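Local coordinates for protein glucosamine kinase (Streptacidiphilus jiangxiensis, PDB 6HWJ) that phosphorylates D-glucosamine to D-glucosamine 6-phosphate with ATP and magnesium, acting more weakly on glucose, at residues 334-339 / 399-404; 247-252 / 292-297. One frame throughout, in Å; residues are numbered along the deposited sequence.

Interaction 1 of 2, residues 334-339 / 399-404; sequences PAALDV and TPLRYA
Leu401 reaches from helix 398-416 to the first turn of helix 335-356, and its CD1 methyl makes every close contact between 334-339 and 399-404. The apolar part is small: CD1 lies 4.2 Å from Leu337 CB and 4.3 Å from Ala336 CB, wedged over the link between the two residues. The methyl comes closer still to the main chain, 3.7 Å from Leu337 N and 3.8 Å from Leu337 CA. That amide already donates to Pro334 O (2.9 Å), so the polar group under the methyl is satisfied by the carbonyl of the proline just before the helix. Leu401 CG stands anti to its carbonyl carbon (chi1 -68°) and the chain runs on extended (chi2 -171°), which carries CD1 straight across. Leu337 answers mainly with its CB and backbone. The backbones are nearest at these two leucines, whose CA atoms are 6.6 Å apart.

No hydrogen bond joins the two segments, and the polar links of both go to residues outside them. Arg402 forms salt bridges to Asp347, farther along helix 335-356, and to Glu406 on its own helix. Asp338, pointing away from Leu401, accepts from His230 NE2 and from the amides of His298 and Gly299, just ahead of the substrate-binding Asp300.

This is leucine packing at the start of a helix, between two helices of the helical part of the kinase. The side chain of Leu337 is about 8 Å from that of Asp300 and about 11 Å from that of Glu409, two residues that bind D-glucosamine, so the contact lies close to the sugar site.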
loop_
_atom_site.group_PDB
_atom_site.type_symbol
_atom_site.label_atom_id
_atom_site.label_comp_id
_atom_site.label_asym_id
_atom_site.label_seq_id
_atom_site.Cartn_x
_atom_site.Cartn_y
_atom_site.Cartn_z
ATOM N N PRO A 334 0.214 -3.578 -14.629
ATOM C CA PRO A 334 -0.048 -2.402 -15.468
ATOM C C PRO A 334 -0.247 -1.155 -14.616
ATOM O O PRO A 334 -0.905 -1.195 -13.583
ATOM C CB PRO A 334 -1.342 -2.762 -16.213
ATOM C CG PRO A 334 -1.528 -4.237 -15.990
ATOM C CD PRO A 334 -0.905 -4.531 -14.658
ATOM N N ALA A 335 0.297 -0.037 -15.088
ATOM C CA ALA A 335 0.039 1.242 -14.438
ATOM C C ALA A 335 -1.453 1.544 -14.386
ATOM O O ALA A 335 -1.935 2.154 -13.418
ATOM C CB ALA A 335 0.785 2.364 -15.165
ATOM N N ALA A 336 -2.208 1.103 -15.391
ATOM C CA ALA A 336 -3.641 1.337 -15.388
ATOM C C ALA A 336 -4.321 0.726 -14.171
ATOM O O ALA A 336 -5.419 1.160 -13.800
ATOM C CB ALA A 336 -4.269 0.791 -16.669
ATOM N N LEU A 337 -3.703 -0.272 -13.537
ATOM C CA LEU A 337 -4.266 -0.824 -12.315
ATOM C C LEU A 337 -4.368 0.236 -11.220
ATOM O O LEU A 337 -5.408 0.367 -10.557
ATOM C CB LEU A 337 -3.419 -2.009 -11.839
ATOM C CG LEU A 337 -3.883 -2.615 -10.512
ATOM C CD1 LEU A 337 -5.223 -3.332 -10.693
ATOM C CD2 LEU A 337 -2.830 -3.598 -9.958
ATOM N N ASP A 338 -3.292 1.004 -10.997
ATOM C CA ASP A 338 -3.377 2.107 -10.035
ATOM C C ASP A 338 -4.413 3.123 -10.483
ATOM O O ASP A 338 -5.129 3.707 -9.654
ATOM C CB ASP A 338 -2.030 2.810 -9.862
ATOM C CG ASP A 338 -0.989 1.968 -9.128
ATOM O OD1 ASP A 338 -1.342 1.010 -8.398
ATOM O OD2 ASP A 338 0.210 2.302 -9.278
ATOM N N VAL A 339 -4.468 3.391 -11.792
ATOM C CA VAL A 339 -5.395 4.396 -12.317
ATOM C C VAL A 339 -6.824 4.019 -11.965
ATOM O O VAL A 339 -7.577 4.839 -11.431
ATOM C CB VAL A 339 -5.216 4.555 -13.834
ATOM C CG1 VAL A 339 -6.341 5.359 -14.421
ATOM C CG2 VAL A 339 -3.867 5.194 -14.158
ATOM N N THR A 399 -11.489 -0.261 -18.927
ATOM C CA THR A 399 -12.791 -0.872 -18.655
ATOM C C THR A 399 -12.661 -2.231 -17.974
ATOM O O THR A 399 -13.289 -2.434 -16.926
ATOM C CB THR A 399 -13.606 -0.956 -19.935
ATOM O OG1 THR A 399 -13.726 0.360 -20.492
ATOM C CG2 THR A 399 -15.013 -1.513 -19.645
ATOM N N PRO A 400 -11.900 -3.201 -18.496
ATOM C CA PRO A 400 -11.825 -4.492 -17.787
ATOM C C PRO A 400 -11.324 -4.378 -16.357
ATOM O O PRO A 400 -11.881 -5.033 -15.470
ATOM C CB PRO A 400 -10.892 -5.333 -18.669
ATOM C CG PRO A 400 -10.207 -4.379 -19.592
ATOM C CD PRO A 400 -11.168 -3.215 -19.770
ATOM N N LEU A 401 -10.275 -3.581 -16.095
ATOM C CA LEU A 401 -9.758 -3.483 -14.735
ATOM C C LEU A 401 -10.719 -2.727 -13.821
ATOM O O LEU A 401 -10.830 -3.044 -12.627
ATOM C CB LEU A 401 -8.393 -2.813 -14.733
ATOM C CG LEU A 401 -7.218 -3.554 -15.364
ATOM C CD1 LEU A 401 -5.904 -2.818 -15.064
ATOM C CD2 LEU A 401 -7.144 -5.003 -14.879
ATOM N N ARG A 402 -11.425 -1.726 -14.346
ATOM C CA ARG A 402 -12.396 -1.020 -13.516
ATOM C C ARG A 402 -13.534 -1.947 -13.109
ATOM O O ARG A 402 -13.919 -1.997 -11.935
ATOM C CB ARG A 402 -12.923 0.215 -14.244
ATOM C CG ARG A 402 -14.031 0.936 -13.505
ATOM C CD ARG A 402 -13.566 1.475 -12.132
ATOM N NE ARG A 402 -14.681 2.081 -11.412
ATOM C CZ ARG A 402 -15.093 3.338 -11.593
ATOM N NH1 ARG A 402 -16.137 3.791 -10.919
ATOM N NH2 ARG A 402 -14.453 4.136 -12.433
ATOM N N TYR A 403 -14.074 -2.714 -14.066
ATOM C CA TYR A 403 -15.117 -3.661 -13.722
ATOM C C TYR A 403 -14.639 -4.581 -12.607
ATOM O O TYR A 403 -15.370 -4.839 -11.651
ATOM C CB TYR A 403 -15.535 -4.467 -14.961
ATOM C CG TYR A 403 -16.372 -3.706 -15.981
ATOM C CD1 TYR A 403 -16.788 -2.400 -15.749
ATOM C CD2 TYR A 403 -16.764 -4.311 -17.172
ATOM C CE1 TYR A 403 -17.564 -1.715 -16.687
ATOM C CE2 TYR A 403 -17.539 -3.641 -18.098
ATOM C CZ TYR A 403 -17.931 -2.337 -17.851
ATOM O OH TYR A 403 -18.700 -1.663 -18.787
ATOM N N ALA A 404 -13.404 -5.086 -12.715
ATOM C CA ALA A 404 -12.882 -6.001 -11.704
ATOM C C ALA A 404 -12.775 -5.317 -10.340
ATOM O O ALA A 404 -12.957 -5.962 -9.300
ATOM C CB ALA A 404 -11.519 -6.527 -12.139
#

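Interaction 2 of 2, residues 247-252 / 292-297; sequences AAWGVR and TPLIDV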
loop_
_atom_site.group_PDB
_atom_site.type_symbol
_atom_site.label_atom_id
_atom_site.label_comp_id
_atom_site.label_asym_id
_atom_site.label_seq_id
_atom_site.Cartn_x
_atom_site.Cartn_y
_atom_site.Cartn_z
ATOM N N ALA A 247 -3.990 -14.060 -19.945
ATOM C CA ALA A 247 -4.903 -15.182 -19.780
ATOM C C ALA A 247 -5.159 -15.466 -18.303
ATOM O O ALA A 247 -6.304 -15.704 -17.896
ATOM C CB ALA A 247 -4.345 -16.416 -20.481
ATOM N N ALA A 248 -4.103 -15.448 -17.484
ATOM C CA ALA A 248 -4.280 -15.603 -16.042
ATOM C C ALA A 248 -5.168 -14.507 -15.461
ATOM O O ALA A 248 -5.985 -14.771 -14.569
ATOM C CB ALA A 248 -2.920 -15.592 -15.339
ATOM N N TRP A 249 -4.997 -13.261 -15.916
ATOM C CA TRP A 249 -5.840 -12.178 -15.402
ATOM C C TRP A 249 -7.315 -12.508 -15.612
ATOM O O TRP A 249 -8.143 -12.341 -14.707
ATOM C CB TRP A 249 -5.512 -10.853 -16.082
ATOM C CG TRP A 249 -4.110 -10.337 -15.888
ATOM C CD1 TRP A 249 -3.159 -10.832 -15.048
ATOM C CD2 TRP A 249 -3.513 -9.216 -16.552
ATOM N NE1 TRP A 249 -1.998 -10.098 -15.156
ATOM C CE2 TRP A 249 -2.191 -9.101 -16.077
ATOM C CE3 TRP A 249 -3.963 -8.306 -17.513
ATOM C CZ2 TRP A 249 -1.321 -8.126 -16.536
ATOM C CZ3 TRP A 249 -3.099 -7.330 -17.965
ATOM C CH2 TRP A 249 -1.792 -7.237 -17.467
ATOM N N GLY A 250 -7.660 -12.969 -16.814
ATOM C CA GLY A 250 -9.055 -13.260 -17.121
ATOM C C GLY A 250 -9.624 -14.385 -16.281
ATOM O O GLY A 250 -10.764 -14.310 -15.813
ATOM N N VAL A 251 -8.832 -15.432 -16.056
ATOM C CA VAL A 251 -9.283 -16.523 -15.197
ATOM C C VAL A 251 -9.572 -16.004 -13.797
ATOM O O VAL A 251 -10.631 -16.281 -13.217
ATOM C CB VAL A 251 -8.241 -17.657 -15.168
ATOM C CG1 VAL A 251 -8.564 -18.639 -14.045
ATOM C CG2 VAL A 251 -8.182 -18.363 -16.520
ATOM N N ARG A 252 -8.622 -15.254 -13.226
ATOM C CA ARG A 252 -8.813 -14.705 -11.885
ATOM C C ARG A 252 -10.043 -13.808 -11.838
ATOM O O ARG A 252 -10.855 -13.885 -10.905
ATOM C CB ARG A 252 -7.552 -13.946 -11.457
ATOM C CG ARG A 252 -7.738 -12.985 -10.283
ATOM C CD ARG A 252 -7.638 -13.668 -8.931
ATOM N NE ARG A 252 -6.250 -13.826 -8.505
ATOM C CZ ARG A 252 -5.858 -13.928 -7.237
ATOM N NH1 ARG A 252 -6.747 -13.883 -6.252
ATOM N NH2 ARG A 252 -4.571 -14.067 -6.954
ATOM N N THR A 292 1.287 -5.504 -23.226
ATOM C CA THR A 292 1.060 -4.254 -22.511
ATOM C C THR A 292 2.104 -4.108 -21.407
ATOM O O THR A 292 2.495 -5.104 -20.787
ATOM C CB THR A 292 -0.358 -4.223 -21.933
ATOM O OG1 THR A 292 -0.672 -2.894 -21.506
ATOM C CG2 THR A 292 -0.497 -5.174 -20.756
ATOM N N PRO A 293 2.599 -2.896 -21.154
ATOM C CA PRO A 293 3.754 -2.743 -20.252
ATOM C C PRO A 293 3.376 -2.909 -18.790
ATOM O O PRO A 293 2.404 -2.316 -18.311
ATOM C CB PRO A 293 4.250 -1.317 -20.542
ATOM C CG PRO A 293 3.022 -0.591 -20.997
ATOM C CD PRO A 293 2.208 -1.615 -21.779
ATOM N N LEU A 294 4.165 -3.710 -18.079
ATOM C CA LEU A 294 4.069 -3.818 -16.621
ATOM C C LEU A 294 5.245 -3.083 -15.982
ATOM O O LEU A 294 6.389 -3.202 -16.453
ATOM C CB LEU A 294 4.072 -5.274 -16.171
ATOM C CG LEU A 294 3.160 -6.228 -16.972
ATOM C CD1 LEU A 294 3.361 -7.677 -16.513
ATOM C CD2 LEU A 294 1.722 -5.786 -16.818
ATOM N N ILE A 295 4.958 -2.336 -14.914
ATOM C CA ILE A 295 5.956 -1.566 -14.176
ATOM C C ILE A 295 5.772 -1.825 -12.682
ATOM O O ILE A 295 4.789 -2.419 -12.249
ATOM C CB ILE A 295 5.867 -0.046 -14.456
ATOM C CG1 ILE A 295 4.499 0.499 -14.068
ATOM C CG2 ILE A 295 6.163 0.256 -15.941
ATOM C CD1 ILE A 295 4.456 2.016 -13.946
ATOM N N ASP A 296 6.741 -1.371 -11.895
ATOM C CA ASP A 296 6.540 -1.261 -10.449
ATOM C C ASP A 296 5.378 -0.300 -10.190
ATOM O O ASP A 296 5.397 0.844 -10.664
ATOM C CB ASP A 296 7.817 -0.736 -9.773
ATOM C CG ASP A 296 8.995 -1.700 -9.889
ATOM O OD1 ASP A 296 8.843 -2.828 -10.407
ATOM O OD2 ASP A 296 10.103 -1.312 -9.480
ATOM N N VAL A 297 4.369 -0.754 -9.449
ATOM C CA VAL A 297 3.184 0.045 -9.192
ATOM C C VAL A 297 2.997 0.186 -7.679
ATOM O O VAL A 297 3.672 -0.459 -6.885
ATOM C CB VAL A 297 1.909 -0.544 -9.835
ATOM C CG1 VAL A 297 2.018 -0.557 -11.358
ATOM C CG2 VAL A 297 1.616 -1.942 -9.305
#
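Trp249 extends from helix 243-263 to strand 293-295 and meets it with the far rim of its indole. The tight part of the contact is Leu294: its CD2 methyl sits at the ring edge, close to the ring plane, 3.8 Å from Trp249 CZ2 and 3.9 Å from Trp249 CH2. This is an apolar edge contact, not a stack on a face. The indole and the leucine lie antiparallel, overlapping only at their ends; chi2 of Leu294 (174°) sends CD1 onward along the chain, and the other branch, CD2, is the one that meets the indole. Thr292 adds a second, looser touch, its CG2 4.1 Å from Trp249 CH2 at a slant to the ring. The methyl faces the indole while Thr292 OG1 is held elsewhere, by Asp394 OD2, so the threonine shows this contact its apolar branch.

Everything else stays apart. The nearest CA atoms, those of Trp249 and Thr292, are 12.7 Å from each other; the indole from one side and the Leu294 and Thr292 methyls from the other bridge the distance. No hydrogen bond crosses it. Ala248, Val251 and Arg252, on the outer side of the helix, are exposed, and Arg252 is poorly ordered. Trp249 itself is only partly exposed; its NE1 bonds to O8 of a bis-tris molecule, probably from the crystallisation liquor, although such molecules often mark pockets.

Strand 293-295 is the middle strand of a small antiparallel sheet, between strands 239-240 and 333-334. Thr292 and Leu294 make backbone hydrogen bonds with Ala241 and Thr239, and Ile295 with Gln333. Trp249 therefore joins helix 243-263 to this three-stranded sheet, while Ile295, farther along the strand, packs on Ala335 at the start of helix 335-356.

How the interactions relate
Interactions 1 and 2 follow one another along the chain in reverse order of their numbers, their centres 10 Å apart, and they meet at Pro334, where strand 333-334 passes into helix 335-356. Pro334 CG lies 3.4 Å from Trp249 CH2 and Pro334 N 3.5 Å from Leu294 CD2, so the CH2 corner of the indole and the leucine methyl of interaction 2 pack against the residue that leads into the turn receiving Leu401. Asp338 OD2 also packs against Val297 CB at 3.4 Å. Interaction 2 itself is remote from the annotated sites, whereas in interaction 1 the side chain of Leu337 is about 13 Å from a bound magnesium ion.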